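Nonribosomal peptide synthase (PDB 5JJP) activates aliphatic beta-amino acids by adenylation, probably at the expense of ATP, as other adenylating ligases of the ANL superfamily do. Local coordinates at residues F231-G236 with L302-D307; R253-F258 with L263-E268; L280-I285 with L310-E315. One frame throughout, in Å; residues are numbered along the deposited sequence.

Contact 1: F231-G236 with L302-D307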
loop_
_atom_site.group_PDB
_atom_site.type_symbol
_atom_site.label_atom_id
_atom_site.label_comp_id
_atom_site.label_asym_id
_atom_site.label_seq_id
_atom_site.Cartn_x
_atom_site.Cartn_y
_atom_site.Cartn_z
ATOM N N PHE A 231 -1.270 -1.720 7.846
ATOM C CA PHE A 231 -2.226 -1.854 6.751
ATOM C C PHE A 231 -1.554 -1.681 5.419
ATOM O O PHE A 231 -0.724 -0.794 5.210
ATOM C CB PHE A 231 -3.405 -0.869 6.858
ATOM C CG PHE A 231 -4.440 -1.239 7.888
ATOM C CD1 PHE A 231 -4.187 -1.068 9.243
ATOM C CD2 PHE A 231 -5.699 -1.695 7.509
ATOM C CE1 PHE A 231 -5.158 -1.372 10.192
ATOM C CE2 PHE A 231 -6.682 -2.007 8.468
ATOM C CZ PHE A 231 -6.407 -1.850 9.811
ATOM N N ASP A 232 -1.890 -2.611 4.542
ATOM C CA ASP A 232 -1.528 -2.572 3.120
ATOM C C ASP A 232 -1.657 -1.158 2.482
ATOM O O ASP A 232 -0.816 -0.707 1.717
ATOM C CB ASP A 232 -2.525 -3.521 2.442
ATOM C CG ASP A 232 -2.169 -3.818 1.050
ATOM O OD1 ASP A 232 -0.960 -3.901 0.769
ATOM O OD2 ASP A 232 -3.090 -3.959 0.235
ATOM N N PHE A 233 -2.758 -0.497 2.793
ATOM C CA PHE A 233 -3.079 0.815 2.234
ATOM C C PHE A 233 -2.095 1.917 2.671
ATOM O O PHE A 233 -1.914 2.889 1.955
ATOM C CB PHE A 233 -4.539 1.170 2.632
ATOM C CG PHE A 233 -5.139 2.339 1.882
ATOM C CD1 PHE A 233 -4.719 2.677 0.590
ATOM C CD2 PHE A 233 -6.189 3.094 2.479
ATOM C CE1 PHE A 233 -5.283 3.753 -0.066
ATOM C CE2 PHE A 233 -6.772 4.161 1.813
ATOM C CZ PHE A 233 -6.316 4.489 0.540
ATOM N N CYS A 234 -1.448 1.752 3.826
ATOM C CA CYS A 234 -0.484 2.704 4.288
ATOM C C CYS A 234 0.747 2.685 3.410
ATOM O O CYS A 234 1.139 3.714 2.858
ATOM C CB CYS A 234 -0.083 2.444 5.736
ATOM S SG CYS A 234 1.247 3.491 6.354
ATOM N N LEU A 235 1.382 1.536 3.325
ATOM C CA LEU A 235 2.513 1.343 2.466
ATOM C C LEU A 235 2.206 1.743 0.996
ATOM O O LEU A 235 2.990 2.446 0.355
ATOM C CB LEU A 235 2.975 -0.123 2.554
ATOM C CG LEU A 235 3.728 -0.693 1.367
ATOM C CD1 LEU A 235 5.099 -0.038 1.261
ATOM C CD2 LEU A 235 3.851 -2.210 1.514
ATOM N N GLY A 236 1.075 1.290 0.491
ATOM C CA GLY A 236 0.635 1.666 -0.851
ATOM C C GLY A 236 0.551 3.189 -1.081
ATOM O O GLY A 236 0.949 3.679 -2.142
ATOM N N LEU A 302 -9.229 10.078 -1.543
ATOM C CA LEU A 302 -9.189 8.713 -2.046
ATOM C C LEU A 302 -9.652 7.776 -0.941
ATOM O O LEU A 302 -9.101 7.838 0.190
ATOM C CB LEU A 302 -7.768 8.404 -2.430
ATOM C CG LEU A 302 -7.429 7.006 -2.915
ATOM C CD1 LEU A 302 -8.141 6.734 -4.218
ATOM C CD2 LEU A 302 -5.931 6.808 -3.128
ATOM N N PHE A 303 -10.723 7.034 -1.189
ATOM C CA PHE A 303 -11.231 6.020 -0.202
ATOM C C PHE A 303 -10.981 4.626 -0.636
ATOM O O PHE A 303 -11.061 4.347 -1.803
ATOM C CB PHE A 303 -12.746 5.868 -0.127
ATOM C CG PHE A 303 -13.488 7.090 -0.158
ATOM C CD1 PHE A 303 -13.343 8.023 0.865
ATOM C CD2 PHE A 303 -14.412 7.291 -1.152
ATOM C CE1 PHE A 303 -14.079 9.194 0.859
ATOM C CE2 PHE A 303 -15.159 8.447 -1.162
ATOM C CZ PHE A 303 -14.990 9.408 -0.160
ATOM N N SER A 304 -10.926 3.733 0.343
ATOM C CA SER A 304 -11.036 2.317 0.054
ATOM C C SER A 304 -11.270 1.499 1.261
ATOM O O SER A 304 -11.078 1.951 2.380
ATOM C CB SER A 304 -9.709 1.834 -0.483
ATOM O OG SER A 304 -8.757 1.901 0.554
ATOM N N GLY A 305 -11.586 0.234 1.003
ATOM C CA GLY A 305 -11.458 -0.827 2.006
ATOM C C GLY A 305 -12.722 -1.028 2.806
ATOM O O GLY A 305 -12.716 -1.726 3.841
ATOM N N GLU A 306 -13.818 -0.442 2.319
ATOM C CA GLU A 306 -15.033 -0.399 3.106
ATOM C C GLU A 306 -16.128 0.231 2.255
ATOM O O GLU A 306 -15.857 1.097 1.428
ATOM C CB GLU A 306 -14.703 0.323 4.425
ATOM C CG GLU A 306 -15.800 1.038 5.175
ATOM C CD GLU A 306 -15.223 1.910 6.289
ATOM O OE1 GLU A 306 -14.315 1.462 7.035
ATOM O OE2 GLU A 306 -15.671 3.067 6.421
ATOM N N ASP A 307 -17.342 -0.293 2.379
ATOM C CA ASP A 307 -18.499 0.261 1.687
ATOM C C ASP A 307 -18.800 1.633 2.278
ATOM O O ASP A 307 -18.730 1.802 3.474
ATOM C CB ASP A 307 -19.722 -0.672 1.808
ATOM C CG ASP A 307 -19.754 -1.765 0.712
ATOM O OD1 ASP A 307 -19.734 -2.968 1.069
ATOM O OD2 ASP A 307 -19.800 -1.433 -0.502
#
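The phenyl ring of Phe-233 lies flat beneath the hydroxyl of Ser-304. The contact packs the first turn of helix 232-243 against strand 300-304 of the six-stranded mixed sheet in an ANL-type adenylation domain. Phe-231 and Asp-232 begin a Phe-Asp-x-x sequence that resembles the A4 core motif of such domains. The Ser-Gly-Glu of 304-306 resembles the turn that follows the matching strand in relatives. Both elements border the substrate pocket there, and this contact is consistent with a place on such a wall.

Ser-304 OG stands 3.2 Å above the ring plane of Phe-233. It is offset toward the rim on the CD2 and CE2 side, so the approach is face-on but not central. Leu-302 comes from another side. Its CD2 meets the ring edge at CZ of Phe-233, 4.4 Å away, as plain apolar packing. The strand explains the pair: residues 302 and 304 direct their side chains to the helix, while Phe-303 between them points the other way and meets Phe-308 edge-to-face. Leu-328 of the neighbouring strand 324-329 also touches both Phe-233 and Ser-304.

The helix begins after Phe-231, its N-cap, whose O accepts a bond from Cys-234 N. Phe-233 has CG anti to its N (chi1 -167°), which carries the ring out from the helix to the strand. The closest approach is from Ser-304 OG to Phe-233 CE2, at 3.3 Å, with CD2 of the same ring at 3.4 Å.

Contact 2: R253-F258 with L263-E268; sequences RDRLDF and LAFLHE
CG of Arg-255 lies over one face of the Phe-265 ring. The guanidinium of Arg-255 is not laid on that ring. The two planes are 68° apart, and NH1 of Arg-255 comes obliquely to CD1 of Phe-265 at 3.8 Å. Carboxylates sit at the guanidinium edge. Asp-254 OD2 lies in its plane, 3.7 Å from Arg-255 NE. Glu-268 OE1 lies near the plane, 3.8 Å from Arg-255 NH1. The three residues form a salt-bridge network. Both salt bridges are long, so they probably act through charge more than through directed bonds. The Glu-268 carboxylate is turned only 26° from the guanidinium plane.

Two torsions place Arg-255. CG beside the backbone N puts that atom over the ring face, and the bend at chi2 (-54°) turns the rest of the chain toward the CD1 rim and Glu-268. Glu-268 comes from the following turn of its own helix, three residues after Phe-265, and its side chain is extended beyond CG.

The contact packs two consecutive short helices, 253-256 and 259-268, across a tight connection. They lie in the crossover that leads from strand 247-250 to the parallel strand 273-276 of the six-stranded sheet. Phe-258 is the N-cap of the second helix. Arg-261, in that helix, bonds to Asp-254 O and makes a cation-pi contact with Phe-258. Leu-57 of strand 57-61 touches Phe-265 and Glu-268.

A separate ion pair links Arg-253 and Asp-257 within the first segment. Asp-257 OD2 is 3.0 Å from Arg-253 NH1 but well above the guanidinium plane, where no N-H points at it.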
loop_
_atom_site.group_PDB
_atom_site.type_symbol
_atom_site.label_atom_id
_atom_site.label_comp_id
_atom_site.label_asym_id
_atom_site.label_seq_id
_atom_site.Cartn_x
_atom_site.Cartn_y
_atom_site.Cartn_z
ATOM N N ARG A 253 -1.445 8.463 14.896
ATOM C CA ARG A 253 -2.721 8.069 15.525
ATOM C C ARG A 253 -3.203 9.076 16.626
ATOM O O ARG A 253 -4.389 9.286 16.772
ATOM C CB ARG A 253 -2.777 6.586 15.929
ATOM C CG ARG A 253 -3.435 5.672 14.875
ATOM C CD ARG A 253 -3.533 4.207 15.327
ATOM N NE ARG A 253 -4.908 3.720 15.571
ATOM C CZ ARG A 253 -5.598 3.813 16.720
ATOM N NH1 ARG A 253 -5.085 4.400 17.803
ATOM N NH2 ARG A 253 -6.840 3.330 16.781
ATOM N N ASP A 254 -2.291 9.771 17.312
ATOM C CA ASP A 254 -2.699 10.811 18.255
ATOM C C ASP A 254 -3.220 12.127 17.631
ATOM O O ASP A 254 -3.674 12.996 18.362
ATOM C CB ASP A 254 -1.600 11.129 19.282
ATOM C CG ASP A 254 -0.420 11.846 18.697
ATOM O OD1 ASP A 254 0.502 12.100 19.474
ATOM O OD2 ASP A 254 -0.360 12.183 17.506
ATOM N N ARG A 255 -3.215 12.266 16.315
ATOM C CA ARG A 255 -3.999 13.329 15.658
ATOM C C ARG A 255 -5.297 12.809 15.119
ATOM O O ARG A 255 -6.295 13.526 15.027
ATOM C CB ARG A 255 -3.262 13.909 14.478
ATOM C CG ARG A 255 -1.840 14.335 14.793
ATOM C CD ARG A 255 -1.779 15.280 15.967
ATOM N NE ARG A 255 -0.411 15.662 16.298
ATOM C CZ ARG A 255 0.145 16.856 16.042
ATOM N NH1 ARG A 255 -0.537 17.830 15.429
ATOM N NH2 ARG A 255 1.390 17.095 16.407
ATOM N N LEU A 256 -5.305 11.530 14.805
ATOM C CA LEU A 256 -6.316 11.057 13.916
ATOM C C LEU A 256 -7.582 10.674 14.635
ATOM O O LEU A 256 -8.663 10.923 14.130
ATOM C CB LEU A 256 -5.799 10.052 12.904
ATOM C CG LEU A 256 -6.851 9.222 12.129
ATOM C CD1 LEU A 256 -7.137 10.010 10.865
ATOM C CD2 LEU A 256 -6.430 7.788 11.791
ATOM N N ASP A 257 -7.454 10.157 15.840
ATOM C CA ASP A 257 -8.608 9.767 16.620
ATOM C C ASP A 257 -9.308 10.942 17.315
ATOM O O ASP A 257 -10.365 10.754 17.910
ATOM C CB ASP A 257 -8.201 8.625 17.558
ATOM C CG ASP A 257 -7.808 7.354 16.770
ATOM O OD1 ASP A 257 -8.501 6.998 15.790
ATOM O OD2 ASP A 257 -6.788 6.751 17.105
ATOM N N PHE A 258 -8.777 12.158 17.153
ATOM C CA PHE A 258 -9.342 13.339 17.762
ATOM C C PHE A 258 -9.745 14.351 16.660
ATOM O O PHE A 258 -8.887 15.035 16.107
ATOM C CB PHE A 258 -8.270 13.956 18.686
ATOM C CG PHE A 258 -7.622 12.961 19.652
ATOM C CD1 PHE A 258 -7.784 13.016 21.057
ATOM C CD2 PHE A 258 -6.850 11.942 19.134
ATOM C CE1 PHE A 258 -7.184 12.054 21.871
ATOM C CE2 PHE A 258 -6.264 10.972 19.941
ATOM C CZ PHE A 258 -6.427 11.028 21.310
ATOM N N LEU A 263 -8.380 17.641 11.953
ATOM C CA LEU A 263 -8.695 18.754 11.042
ATOM C C LEU A 263 -7.669 19.850 11.103
ATOM O O LEU A 263 -7.263 20.337 10.071
ATOM C CB LEU A 263 -10.108 19.280 11.275
ATOM C CG LEU A 263 -11.202 18.238 10.974
ATOM C CD1 LEU A 263 -12.550 18.629 11.538
ATOM C CD2 LEU A 263 -11.343 17.993 9.491
ATOM N N ALA A 264 -7.130 20.155 12.285
ATOM C CA ALA A 264 -6.084 21.179 12.405
ATOM C C ALA A 264 -4.806 20.713 11.708
ATOM O O ALA A 264 -4.094 21.501 11.096
ATOM C CB ALA A 264 -5.773 21.471 13.858
ATOM N N PHE A 265 -4.535 19.406 11.795
ATOM C CA PHE A 265 -3.360 18.830 11.167
ATOM C C PHE A 265 -3.459 18.955 9.652
ATOM O O PHE A 265 -2.493 19.244 9.023
ATOM C CB PHE A 265 -3.195 17.361 11.595
ATOM C CG PHE A 265 -1.930 16.727 11.109
ATOM C CD1 PHE A 265 -0.731 17.041 11.695
ATOM C CD2 PHE A 265 -1.952 15.798 10.064
ATOM C CE1 PHE A 265 0.442 16.464 11.243
ATOM C CE2 PHE A 265 -0.781 15.203 9.623
ATOM C CZ PHE A 265 0.414 15.535 10.216
ATOM N N LEU A 266 -4.629 18.731 9.079
ATOM C CA LEU A 266 -4.778 18.868 7.635
ATOM C C LEU A 266 -4.496 20.295 7.175
ATOM O O LEU A 266 -3.962 20.480 6.099
ATOM C CB LEU A 266 -6.170 18.455 7.145
ATOM C CG LEU A 266 -6.637 17.036 7.488
ATOM C CD1 LEU A 266 -7.961 16.761 6.788
ATOM C CD2 LEU A 266 -5.623 15.962 7.113
ATOM N N HIS A 267 -4.833 21.292 7.993
ATOM C CA HIS A 267 -4.363 22.676 7.747
ATOM C C HIS A 267 -2.903 22.862 8.014
ATOM O O HIS A 267 -2.201 23.389 7.202
ATOM C CB HIS A 267 -5.126 23.693 8.643
ATOM C CG HIS A 267 -6.484 24.014 8.145
ATOM N ND1 HIS A 267 -6.698 24.950 7.154
ATOM C CD2 HIS A 267 -7.703 23.509 8.466
ATOM C CE1 HIS A 267 -8.003 25.029 6.913
ATOM N NE2 HIS A 267 -8.634 24.178 7.710
ATOM N N GLU A 268 -2.432 22.434 9.175
ATOM C CA GLU A 268 -1.018 22.651 9.520
ATOM C C GLU A 268 -0.112 22.129 8.431
ATOM O O GLU A 268 0.820 22.816 8.011
ATOM C CB GLU A 268 -0.660 21.995 10.865
ATOM C CG GLU A 268 0.610 22.548 11.510
ATOM C CD GLU A 268 1.097 21.751 12.746
ATOM O OE1 GLU A 268 0.416 20.803 13.223
ATOM O OE2 GLU A 268 2.190 22.086 13.254
#

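Contact 3: L280-I285 with L310-E315; sequences LWRPLI and LGDLRE
Segments 280-285 and 310-315 run side by side in the same direction, in step with each other. The CA atoms of Arg-282 and Asp-312 are 7.2 Å apart, and those of Ile-285 and Glu-315, one turn on, are 7.8 Å apart. The helices 282-287 and 310-319 belong to successive beta-alpha-beta connections. They follow the neighbouring parallel strands 273-276 and 300-304 of the large sheet.

At the first rung Arg-282 curls round a single oxygen. Its chain bends at chi2 and again at chi3 (-70°), which brings NH1 back to Asp-312 OD2. That bond is a weak one at 3.3 Å, with an N-H...O angle of 161°, and it forms part of a salt bridge. OD2 meets the guanidinium edge, near its plane, while the carboxylate plane is turned 45° from it. The methylene CD of Arg-282 also rests 3.2 Å from Asp-312 OD2. With an alanine in place of Asp-312, the guanidinium of Arg-282 would probably lose its charged mate across the helices and be freer to turn.

The second rung is unlike the first. The CG2 methyl of Ile-285 meets the carboxylate of Glu-315, 3.2 Å from OE1. Ile-285 also packs on Leu-316 and Leu-319 further along helix 310-319.

Asp-312 stands in the first turn of its helix, where a negative charge probably suits the positive helix end. The salt bridge lies at the surface, so solvent is likely to screen it and limit its strength.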
loop_
_atom_site.group_PDB
_atom_site.type_symbol
_atom_site.label_atom_id
_atom_site.label_comp_id
_atom_site.label_asym_id
_atom_site.label_seq_id
_atom_site.Cartn_x
_atom_site.Cartn_y
_atom_site.Cartn_z
ATOM N N LEU A 280 -13.752 7.180 8.274
ATOM C CA LEU A 280 -12.931 8.288 8.744
ATOM C C LEU A 280 -13.736 9.582 8.863
ATOM O O LEU A 280 -13.514 10.378 9.774
ATOM C CB LEU A 280 -11.776 8.500 7.768
ATOM C CG LEU A 280 -11.004 9.789 7.897
ATOM C CD1 LEU A 280 -10.300 9.808 9.241
ATOM C CD2 LEU A 280 -9.985 9.898 6.769
ATOM N N TRP A 281 -14.609 9.823 7.893
ATOM C CA TRP A 281 -15.274 11.119 7.765
ATOM C C TRP A 281 -16.543 11.265 8.621
ATOM O O TRP A 281 -16.941 12.377 8.903
ATOM C CB TRP A 281 -15.604 11.378 6.288
ATOM C CG TRP A 281 -14.350 11.523 5.448
ATOM C CD1 TRP A 281 -13.758 10.556 4.699
ATOM C CD2 TRP A 281 -13.538 12.673 5.326
ATOM N NE1 TRP A 281 -12.638 11.047 4.100
ATOM C CE2 TRP A 281 -12.486 12.351 4.469
ATOM C CE3 TRP A 281 -13.603 13.953 5.851
ATOM C CZ2 TRP A 281 -11.497 13.249 4.144
ATOM C CZ3 TRP A 281 -12.604 14.873 5.490
ATOM C CH2 TRP A 281 -11.572 14.508 4.673
ATOM N N ARG A 282 -17.152 10.148 9.026
ATOM C CA ARG A 282 -18.423 10.181 9.763
ATOM C C ARG A 282 -18.367 11.013 11.040
ATOM O O ARG A 282 -19.199 11.892 11.231
ATOM C CB ARG A 282 -18.950 8.774 10.063
ATOM C CG ARG A 282 -19.937 8.236 9.013
ATOM C CD ARG A 282 -21.063 7.383 9.633
ATOM N NE ARG A 282 -20.569 6.090 10.133
ATOM C CZ ARG A 282 -20.191 5.040 9.387
ATOM N NH1 ARG A 282 -20.242 5.059 8.053
ATOM N NH2 ARG A 282 -19.750 3.943 9.998
ATOM N N PRO A 283 -17.394 10.753 11.921
ATOM C CA PRO A 283 -17.249 11.660 13.066
ATOM C C PRO A 283 -16.966 13.141 12.702
ATOM O O PRO A 283 -17.280 14.046 13.480
ATOM C CB PRO A 283 -16.058 11.063 13.831
ATOM C CG PRO A 283 -15.990 9.643 13.405
ATOM C CD PRO A 283 -16.492 9.601 12.000
ATOM N N LEU A 284 -16.339 13.408 11.566
ATOM C CA LEU A 284 -15.945 14.780 11.269
ATOM C C LEU A 284 -17.153 15.525 10.766
ATOM O O LEU A 284 -17.349 16.663 11.118
ATOM C CB LEU A 284 -14.799 14.808 10.267
ATOM C CG LEU A 284 -13.604 13.900 10.622
ATOM C CD1 LEU A 284 -12.629 13.795 9.458
ATOM C CD2 LEU A 284 -12.891 14.388 11.880
ATOM N N ILE A 285 -17.983 14.857 9.967
ATOM C CA ILE A 285 -19.282 15.420 9.514
ATOM C C ILE A 285 -20.204 15.687 10.698
ATOM O O ILE A 285 -20.679 16.799 10.904
ATOM C CB ILE A 285 -20.118 14.453 8.618
ATOM C CG1 ILE A 285 -19.323 13.878 7.446
ATOM C CG2 ILE A 285 -21.371 15.159 8.118
ATOM C CD1 ILE A 285 -18.842 14.905 6.463
ATOM N N LEU A 310 -24.166 5.851 0.845
ATOM C CA LEU A 310 -24.214 6.935 -0.134
ATOM C C LEU A 310 -24.682 8.272 0.450
ATOM O O LEU A 310 -24.285 9.329 -0.001
ATOM C CB LEU A 310 -25.046 6.521 -1.356
ATOM C CG LEU A 310 -24.262 5.825 -2.474
ATOM C CD1 LEU A 310 -23.399 4.698 -1.933
ATOM C CD2 LEU A 310 -25.196 5.271 -3.534
ATOM N N GLY A 311 -25.502 8.209 1.483
ATOM C CA GLY A 311 -25.986 9.404 2.147
ATOM C C GLY A 311 -24.840 10.178 2.752
ATOM O O GLY A 311 -24.781 11.393 2.634
ATOM N N ASP A 312 -23.918 9.451 3.376
ATOM C CA ASP A 312 -22.748 10.054 3.980
ATOM C C ASP A 312 -21.906 10.764 2.914
ATOM O O ASP A 312 -21.456 11.892 3.098
ATOM C CB ASP A 312 -21.918 8.974 4.704
ATOM C CG ASP A 312 -22.588 8.443 6.009
ATOM O OD1 ASP A 312 -23.648 8.949 6.419
ATOM O OD2 ASP A 312 -22.033 7.502 6.627
ATOM N N LEU A 313 -21.715 10.096 1.777
ATOM C CA LEU A 313 -20.904 10.621 0.684
ATOM C C LEU A 313 -21.473 11.920 0.150
ATOM O O LEU A 313 -20.735 12.896 -0.026
ATOM C CB LEU A 313 -20.821 9.599 -0.444
ATOM C CG LEU A 313 -19.940 9.885 -1.668
ATOM C CD1 LEU A 313 -18.609 10.522 -1.302
ATOM C CD2 LEU A 313 -19.676 8.574 -2.380
ATOM N N ARG A 314 -22.784 11.912 -0.105
ATOM C CA ARG A 314 -23.497 13.105 -0.556
ATOM C C ARG A 314 -23.309 14.264 0.422
ATOM O O ARG A 314 -23.037 15.397 0.043
ATOM C CB ARG A 314 -25.002 12.807 -0.697
ATOM C CG ARG A 314 -25.396 11.946 -1.887
ATOM C CD ARG A 314 -26.901 12.027 -2.198
ATOM N NE ARG A 314 -27.294 11.206 -3.345
ATOM C CZ ARG A 314 -27.647 9.911 -3.295
ATOM N NH1 ARG A 314 -27.630 9.228 -2.157
ATOM N NH2 ARG A 314 -27.990 9.256 -4.411
ATOM N N GLU A 315 -23.436 13.952 1.698
ATOM C CA GLU A 315 -23.226 14.927 2.745
ATOM C C GLU A 315 -21.800 15.483 2.628
ATOM O O GLU A 315 -21.592 16.708 2.593
ATOM C CB GLU A 315 -23.486 14.276 4.103
ATOM C CG GLU A 315 -24.156 15.176 5.134
ATOM C CD GLU A 315 -24.573 14.411 6.395
ATOM O OE1 GLU A 315 -24.500 15.010 7.494
ATOM O OE2 GLU A 315 -24.900 13.199 6.298
#

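Overall arrangement
The three contacts belong to one alpha/beta domain and its six-stranded mixed sheet. Contact 1 joins a helix to strand 300-304 near the centre of the chain. Contacts 2 and 3 lie further out: their centres are about 21 and 24 Å from the centre of the chain and about 17 Å from each other. Contact 2 is nested in the loop closed by contact 1 and comes before contact 3. Contacts 1 and 3 alternate along the chain, and strand 300-304 leads into helix 310-319. Phe-303 packs on Trp-281 and Leu-313; Leu-256 packs on Leu-280. Contact 3 thus touches both neighbours and ties helices of successive crossovers to the strand of contact 1, holding them onto one sheet.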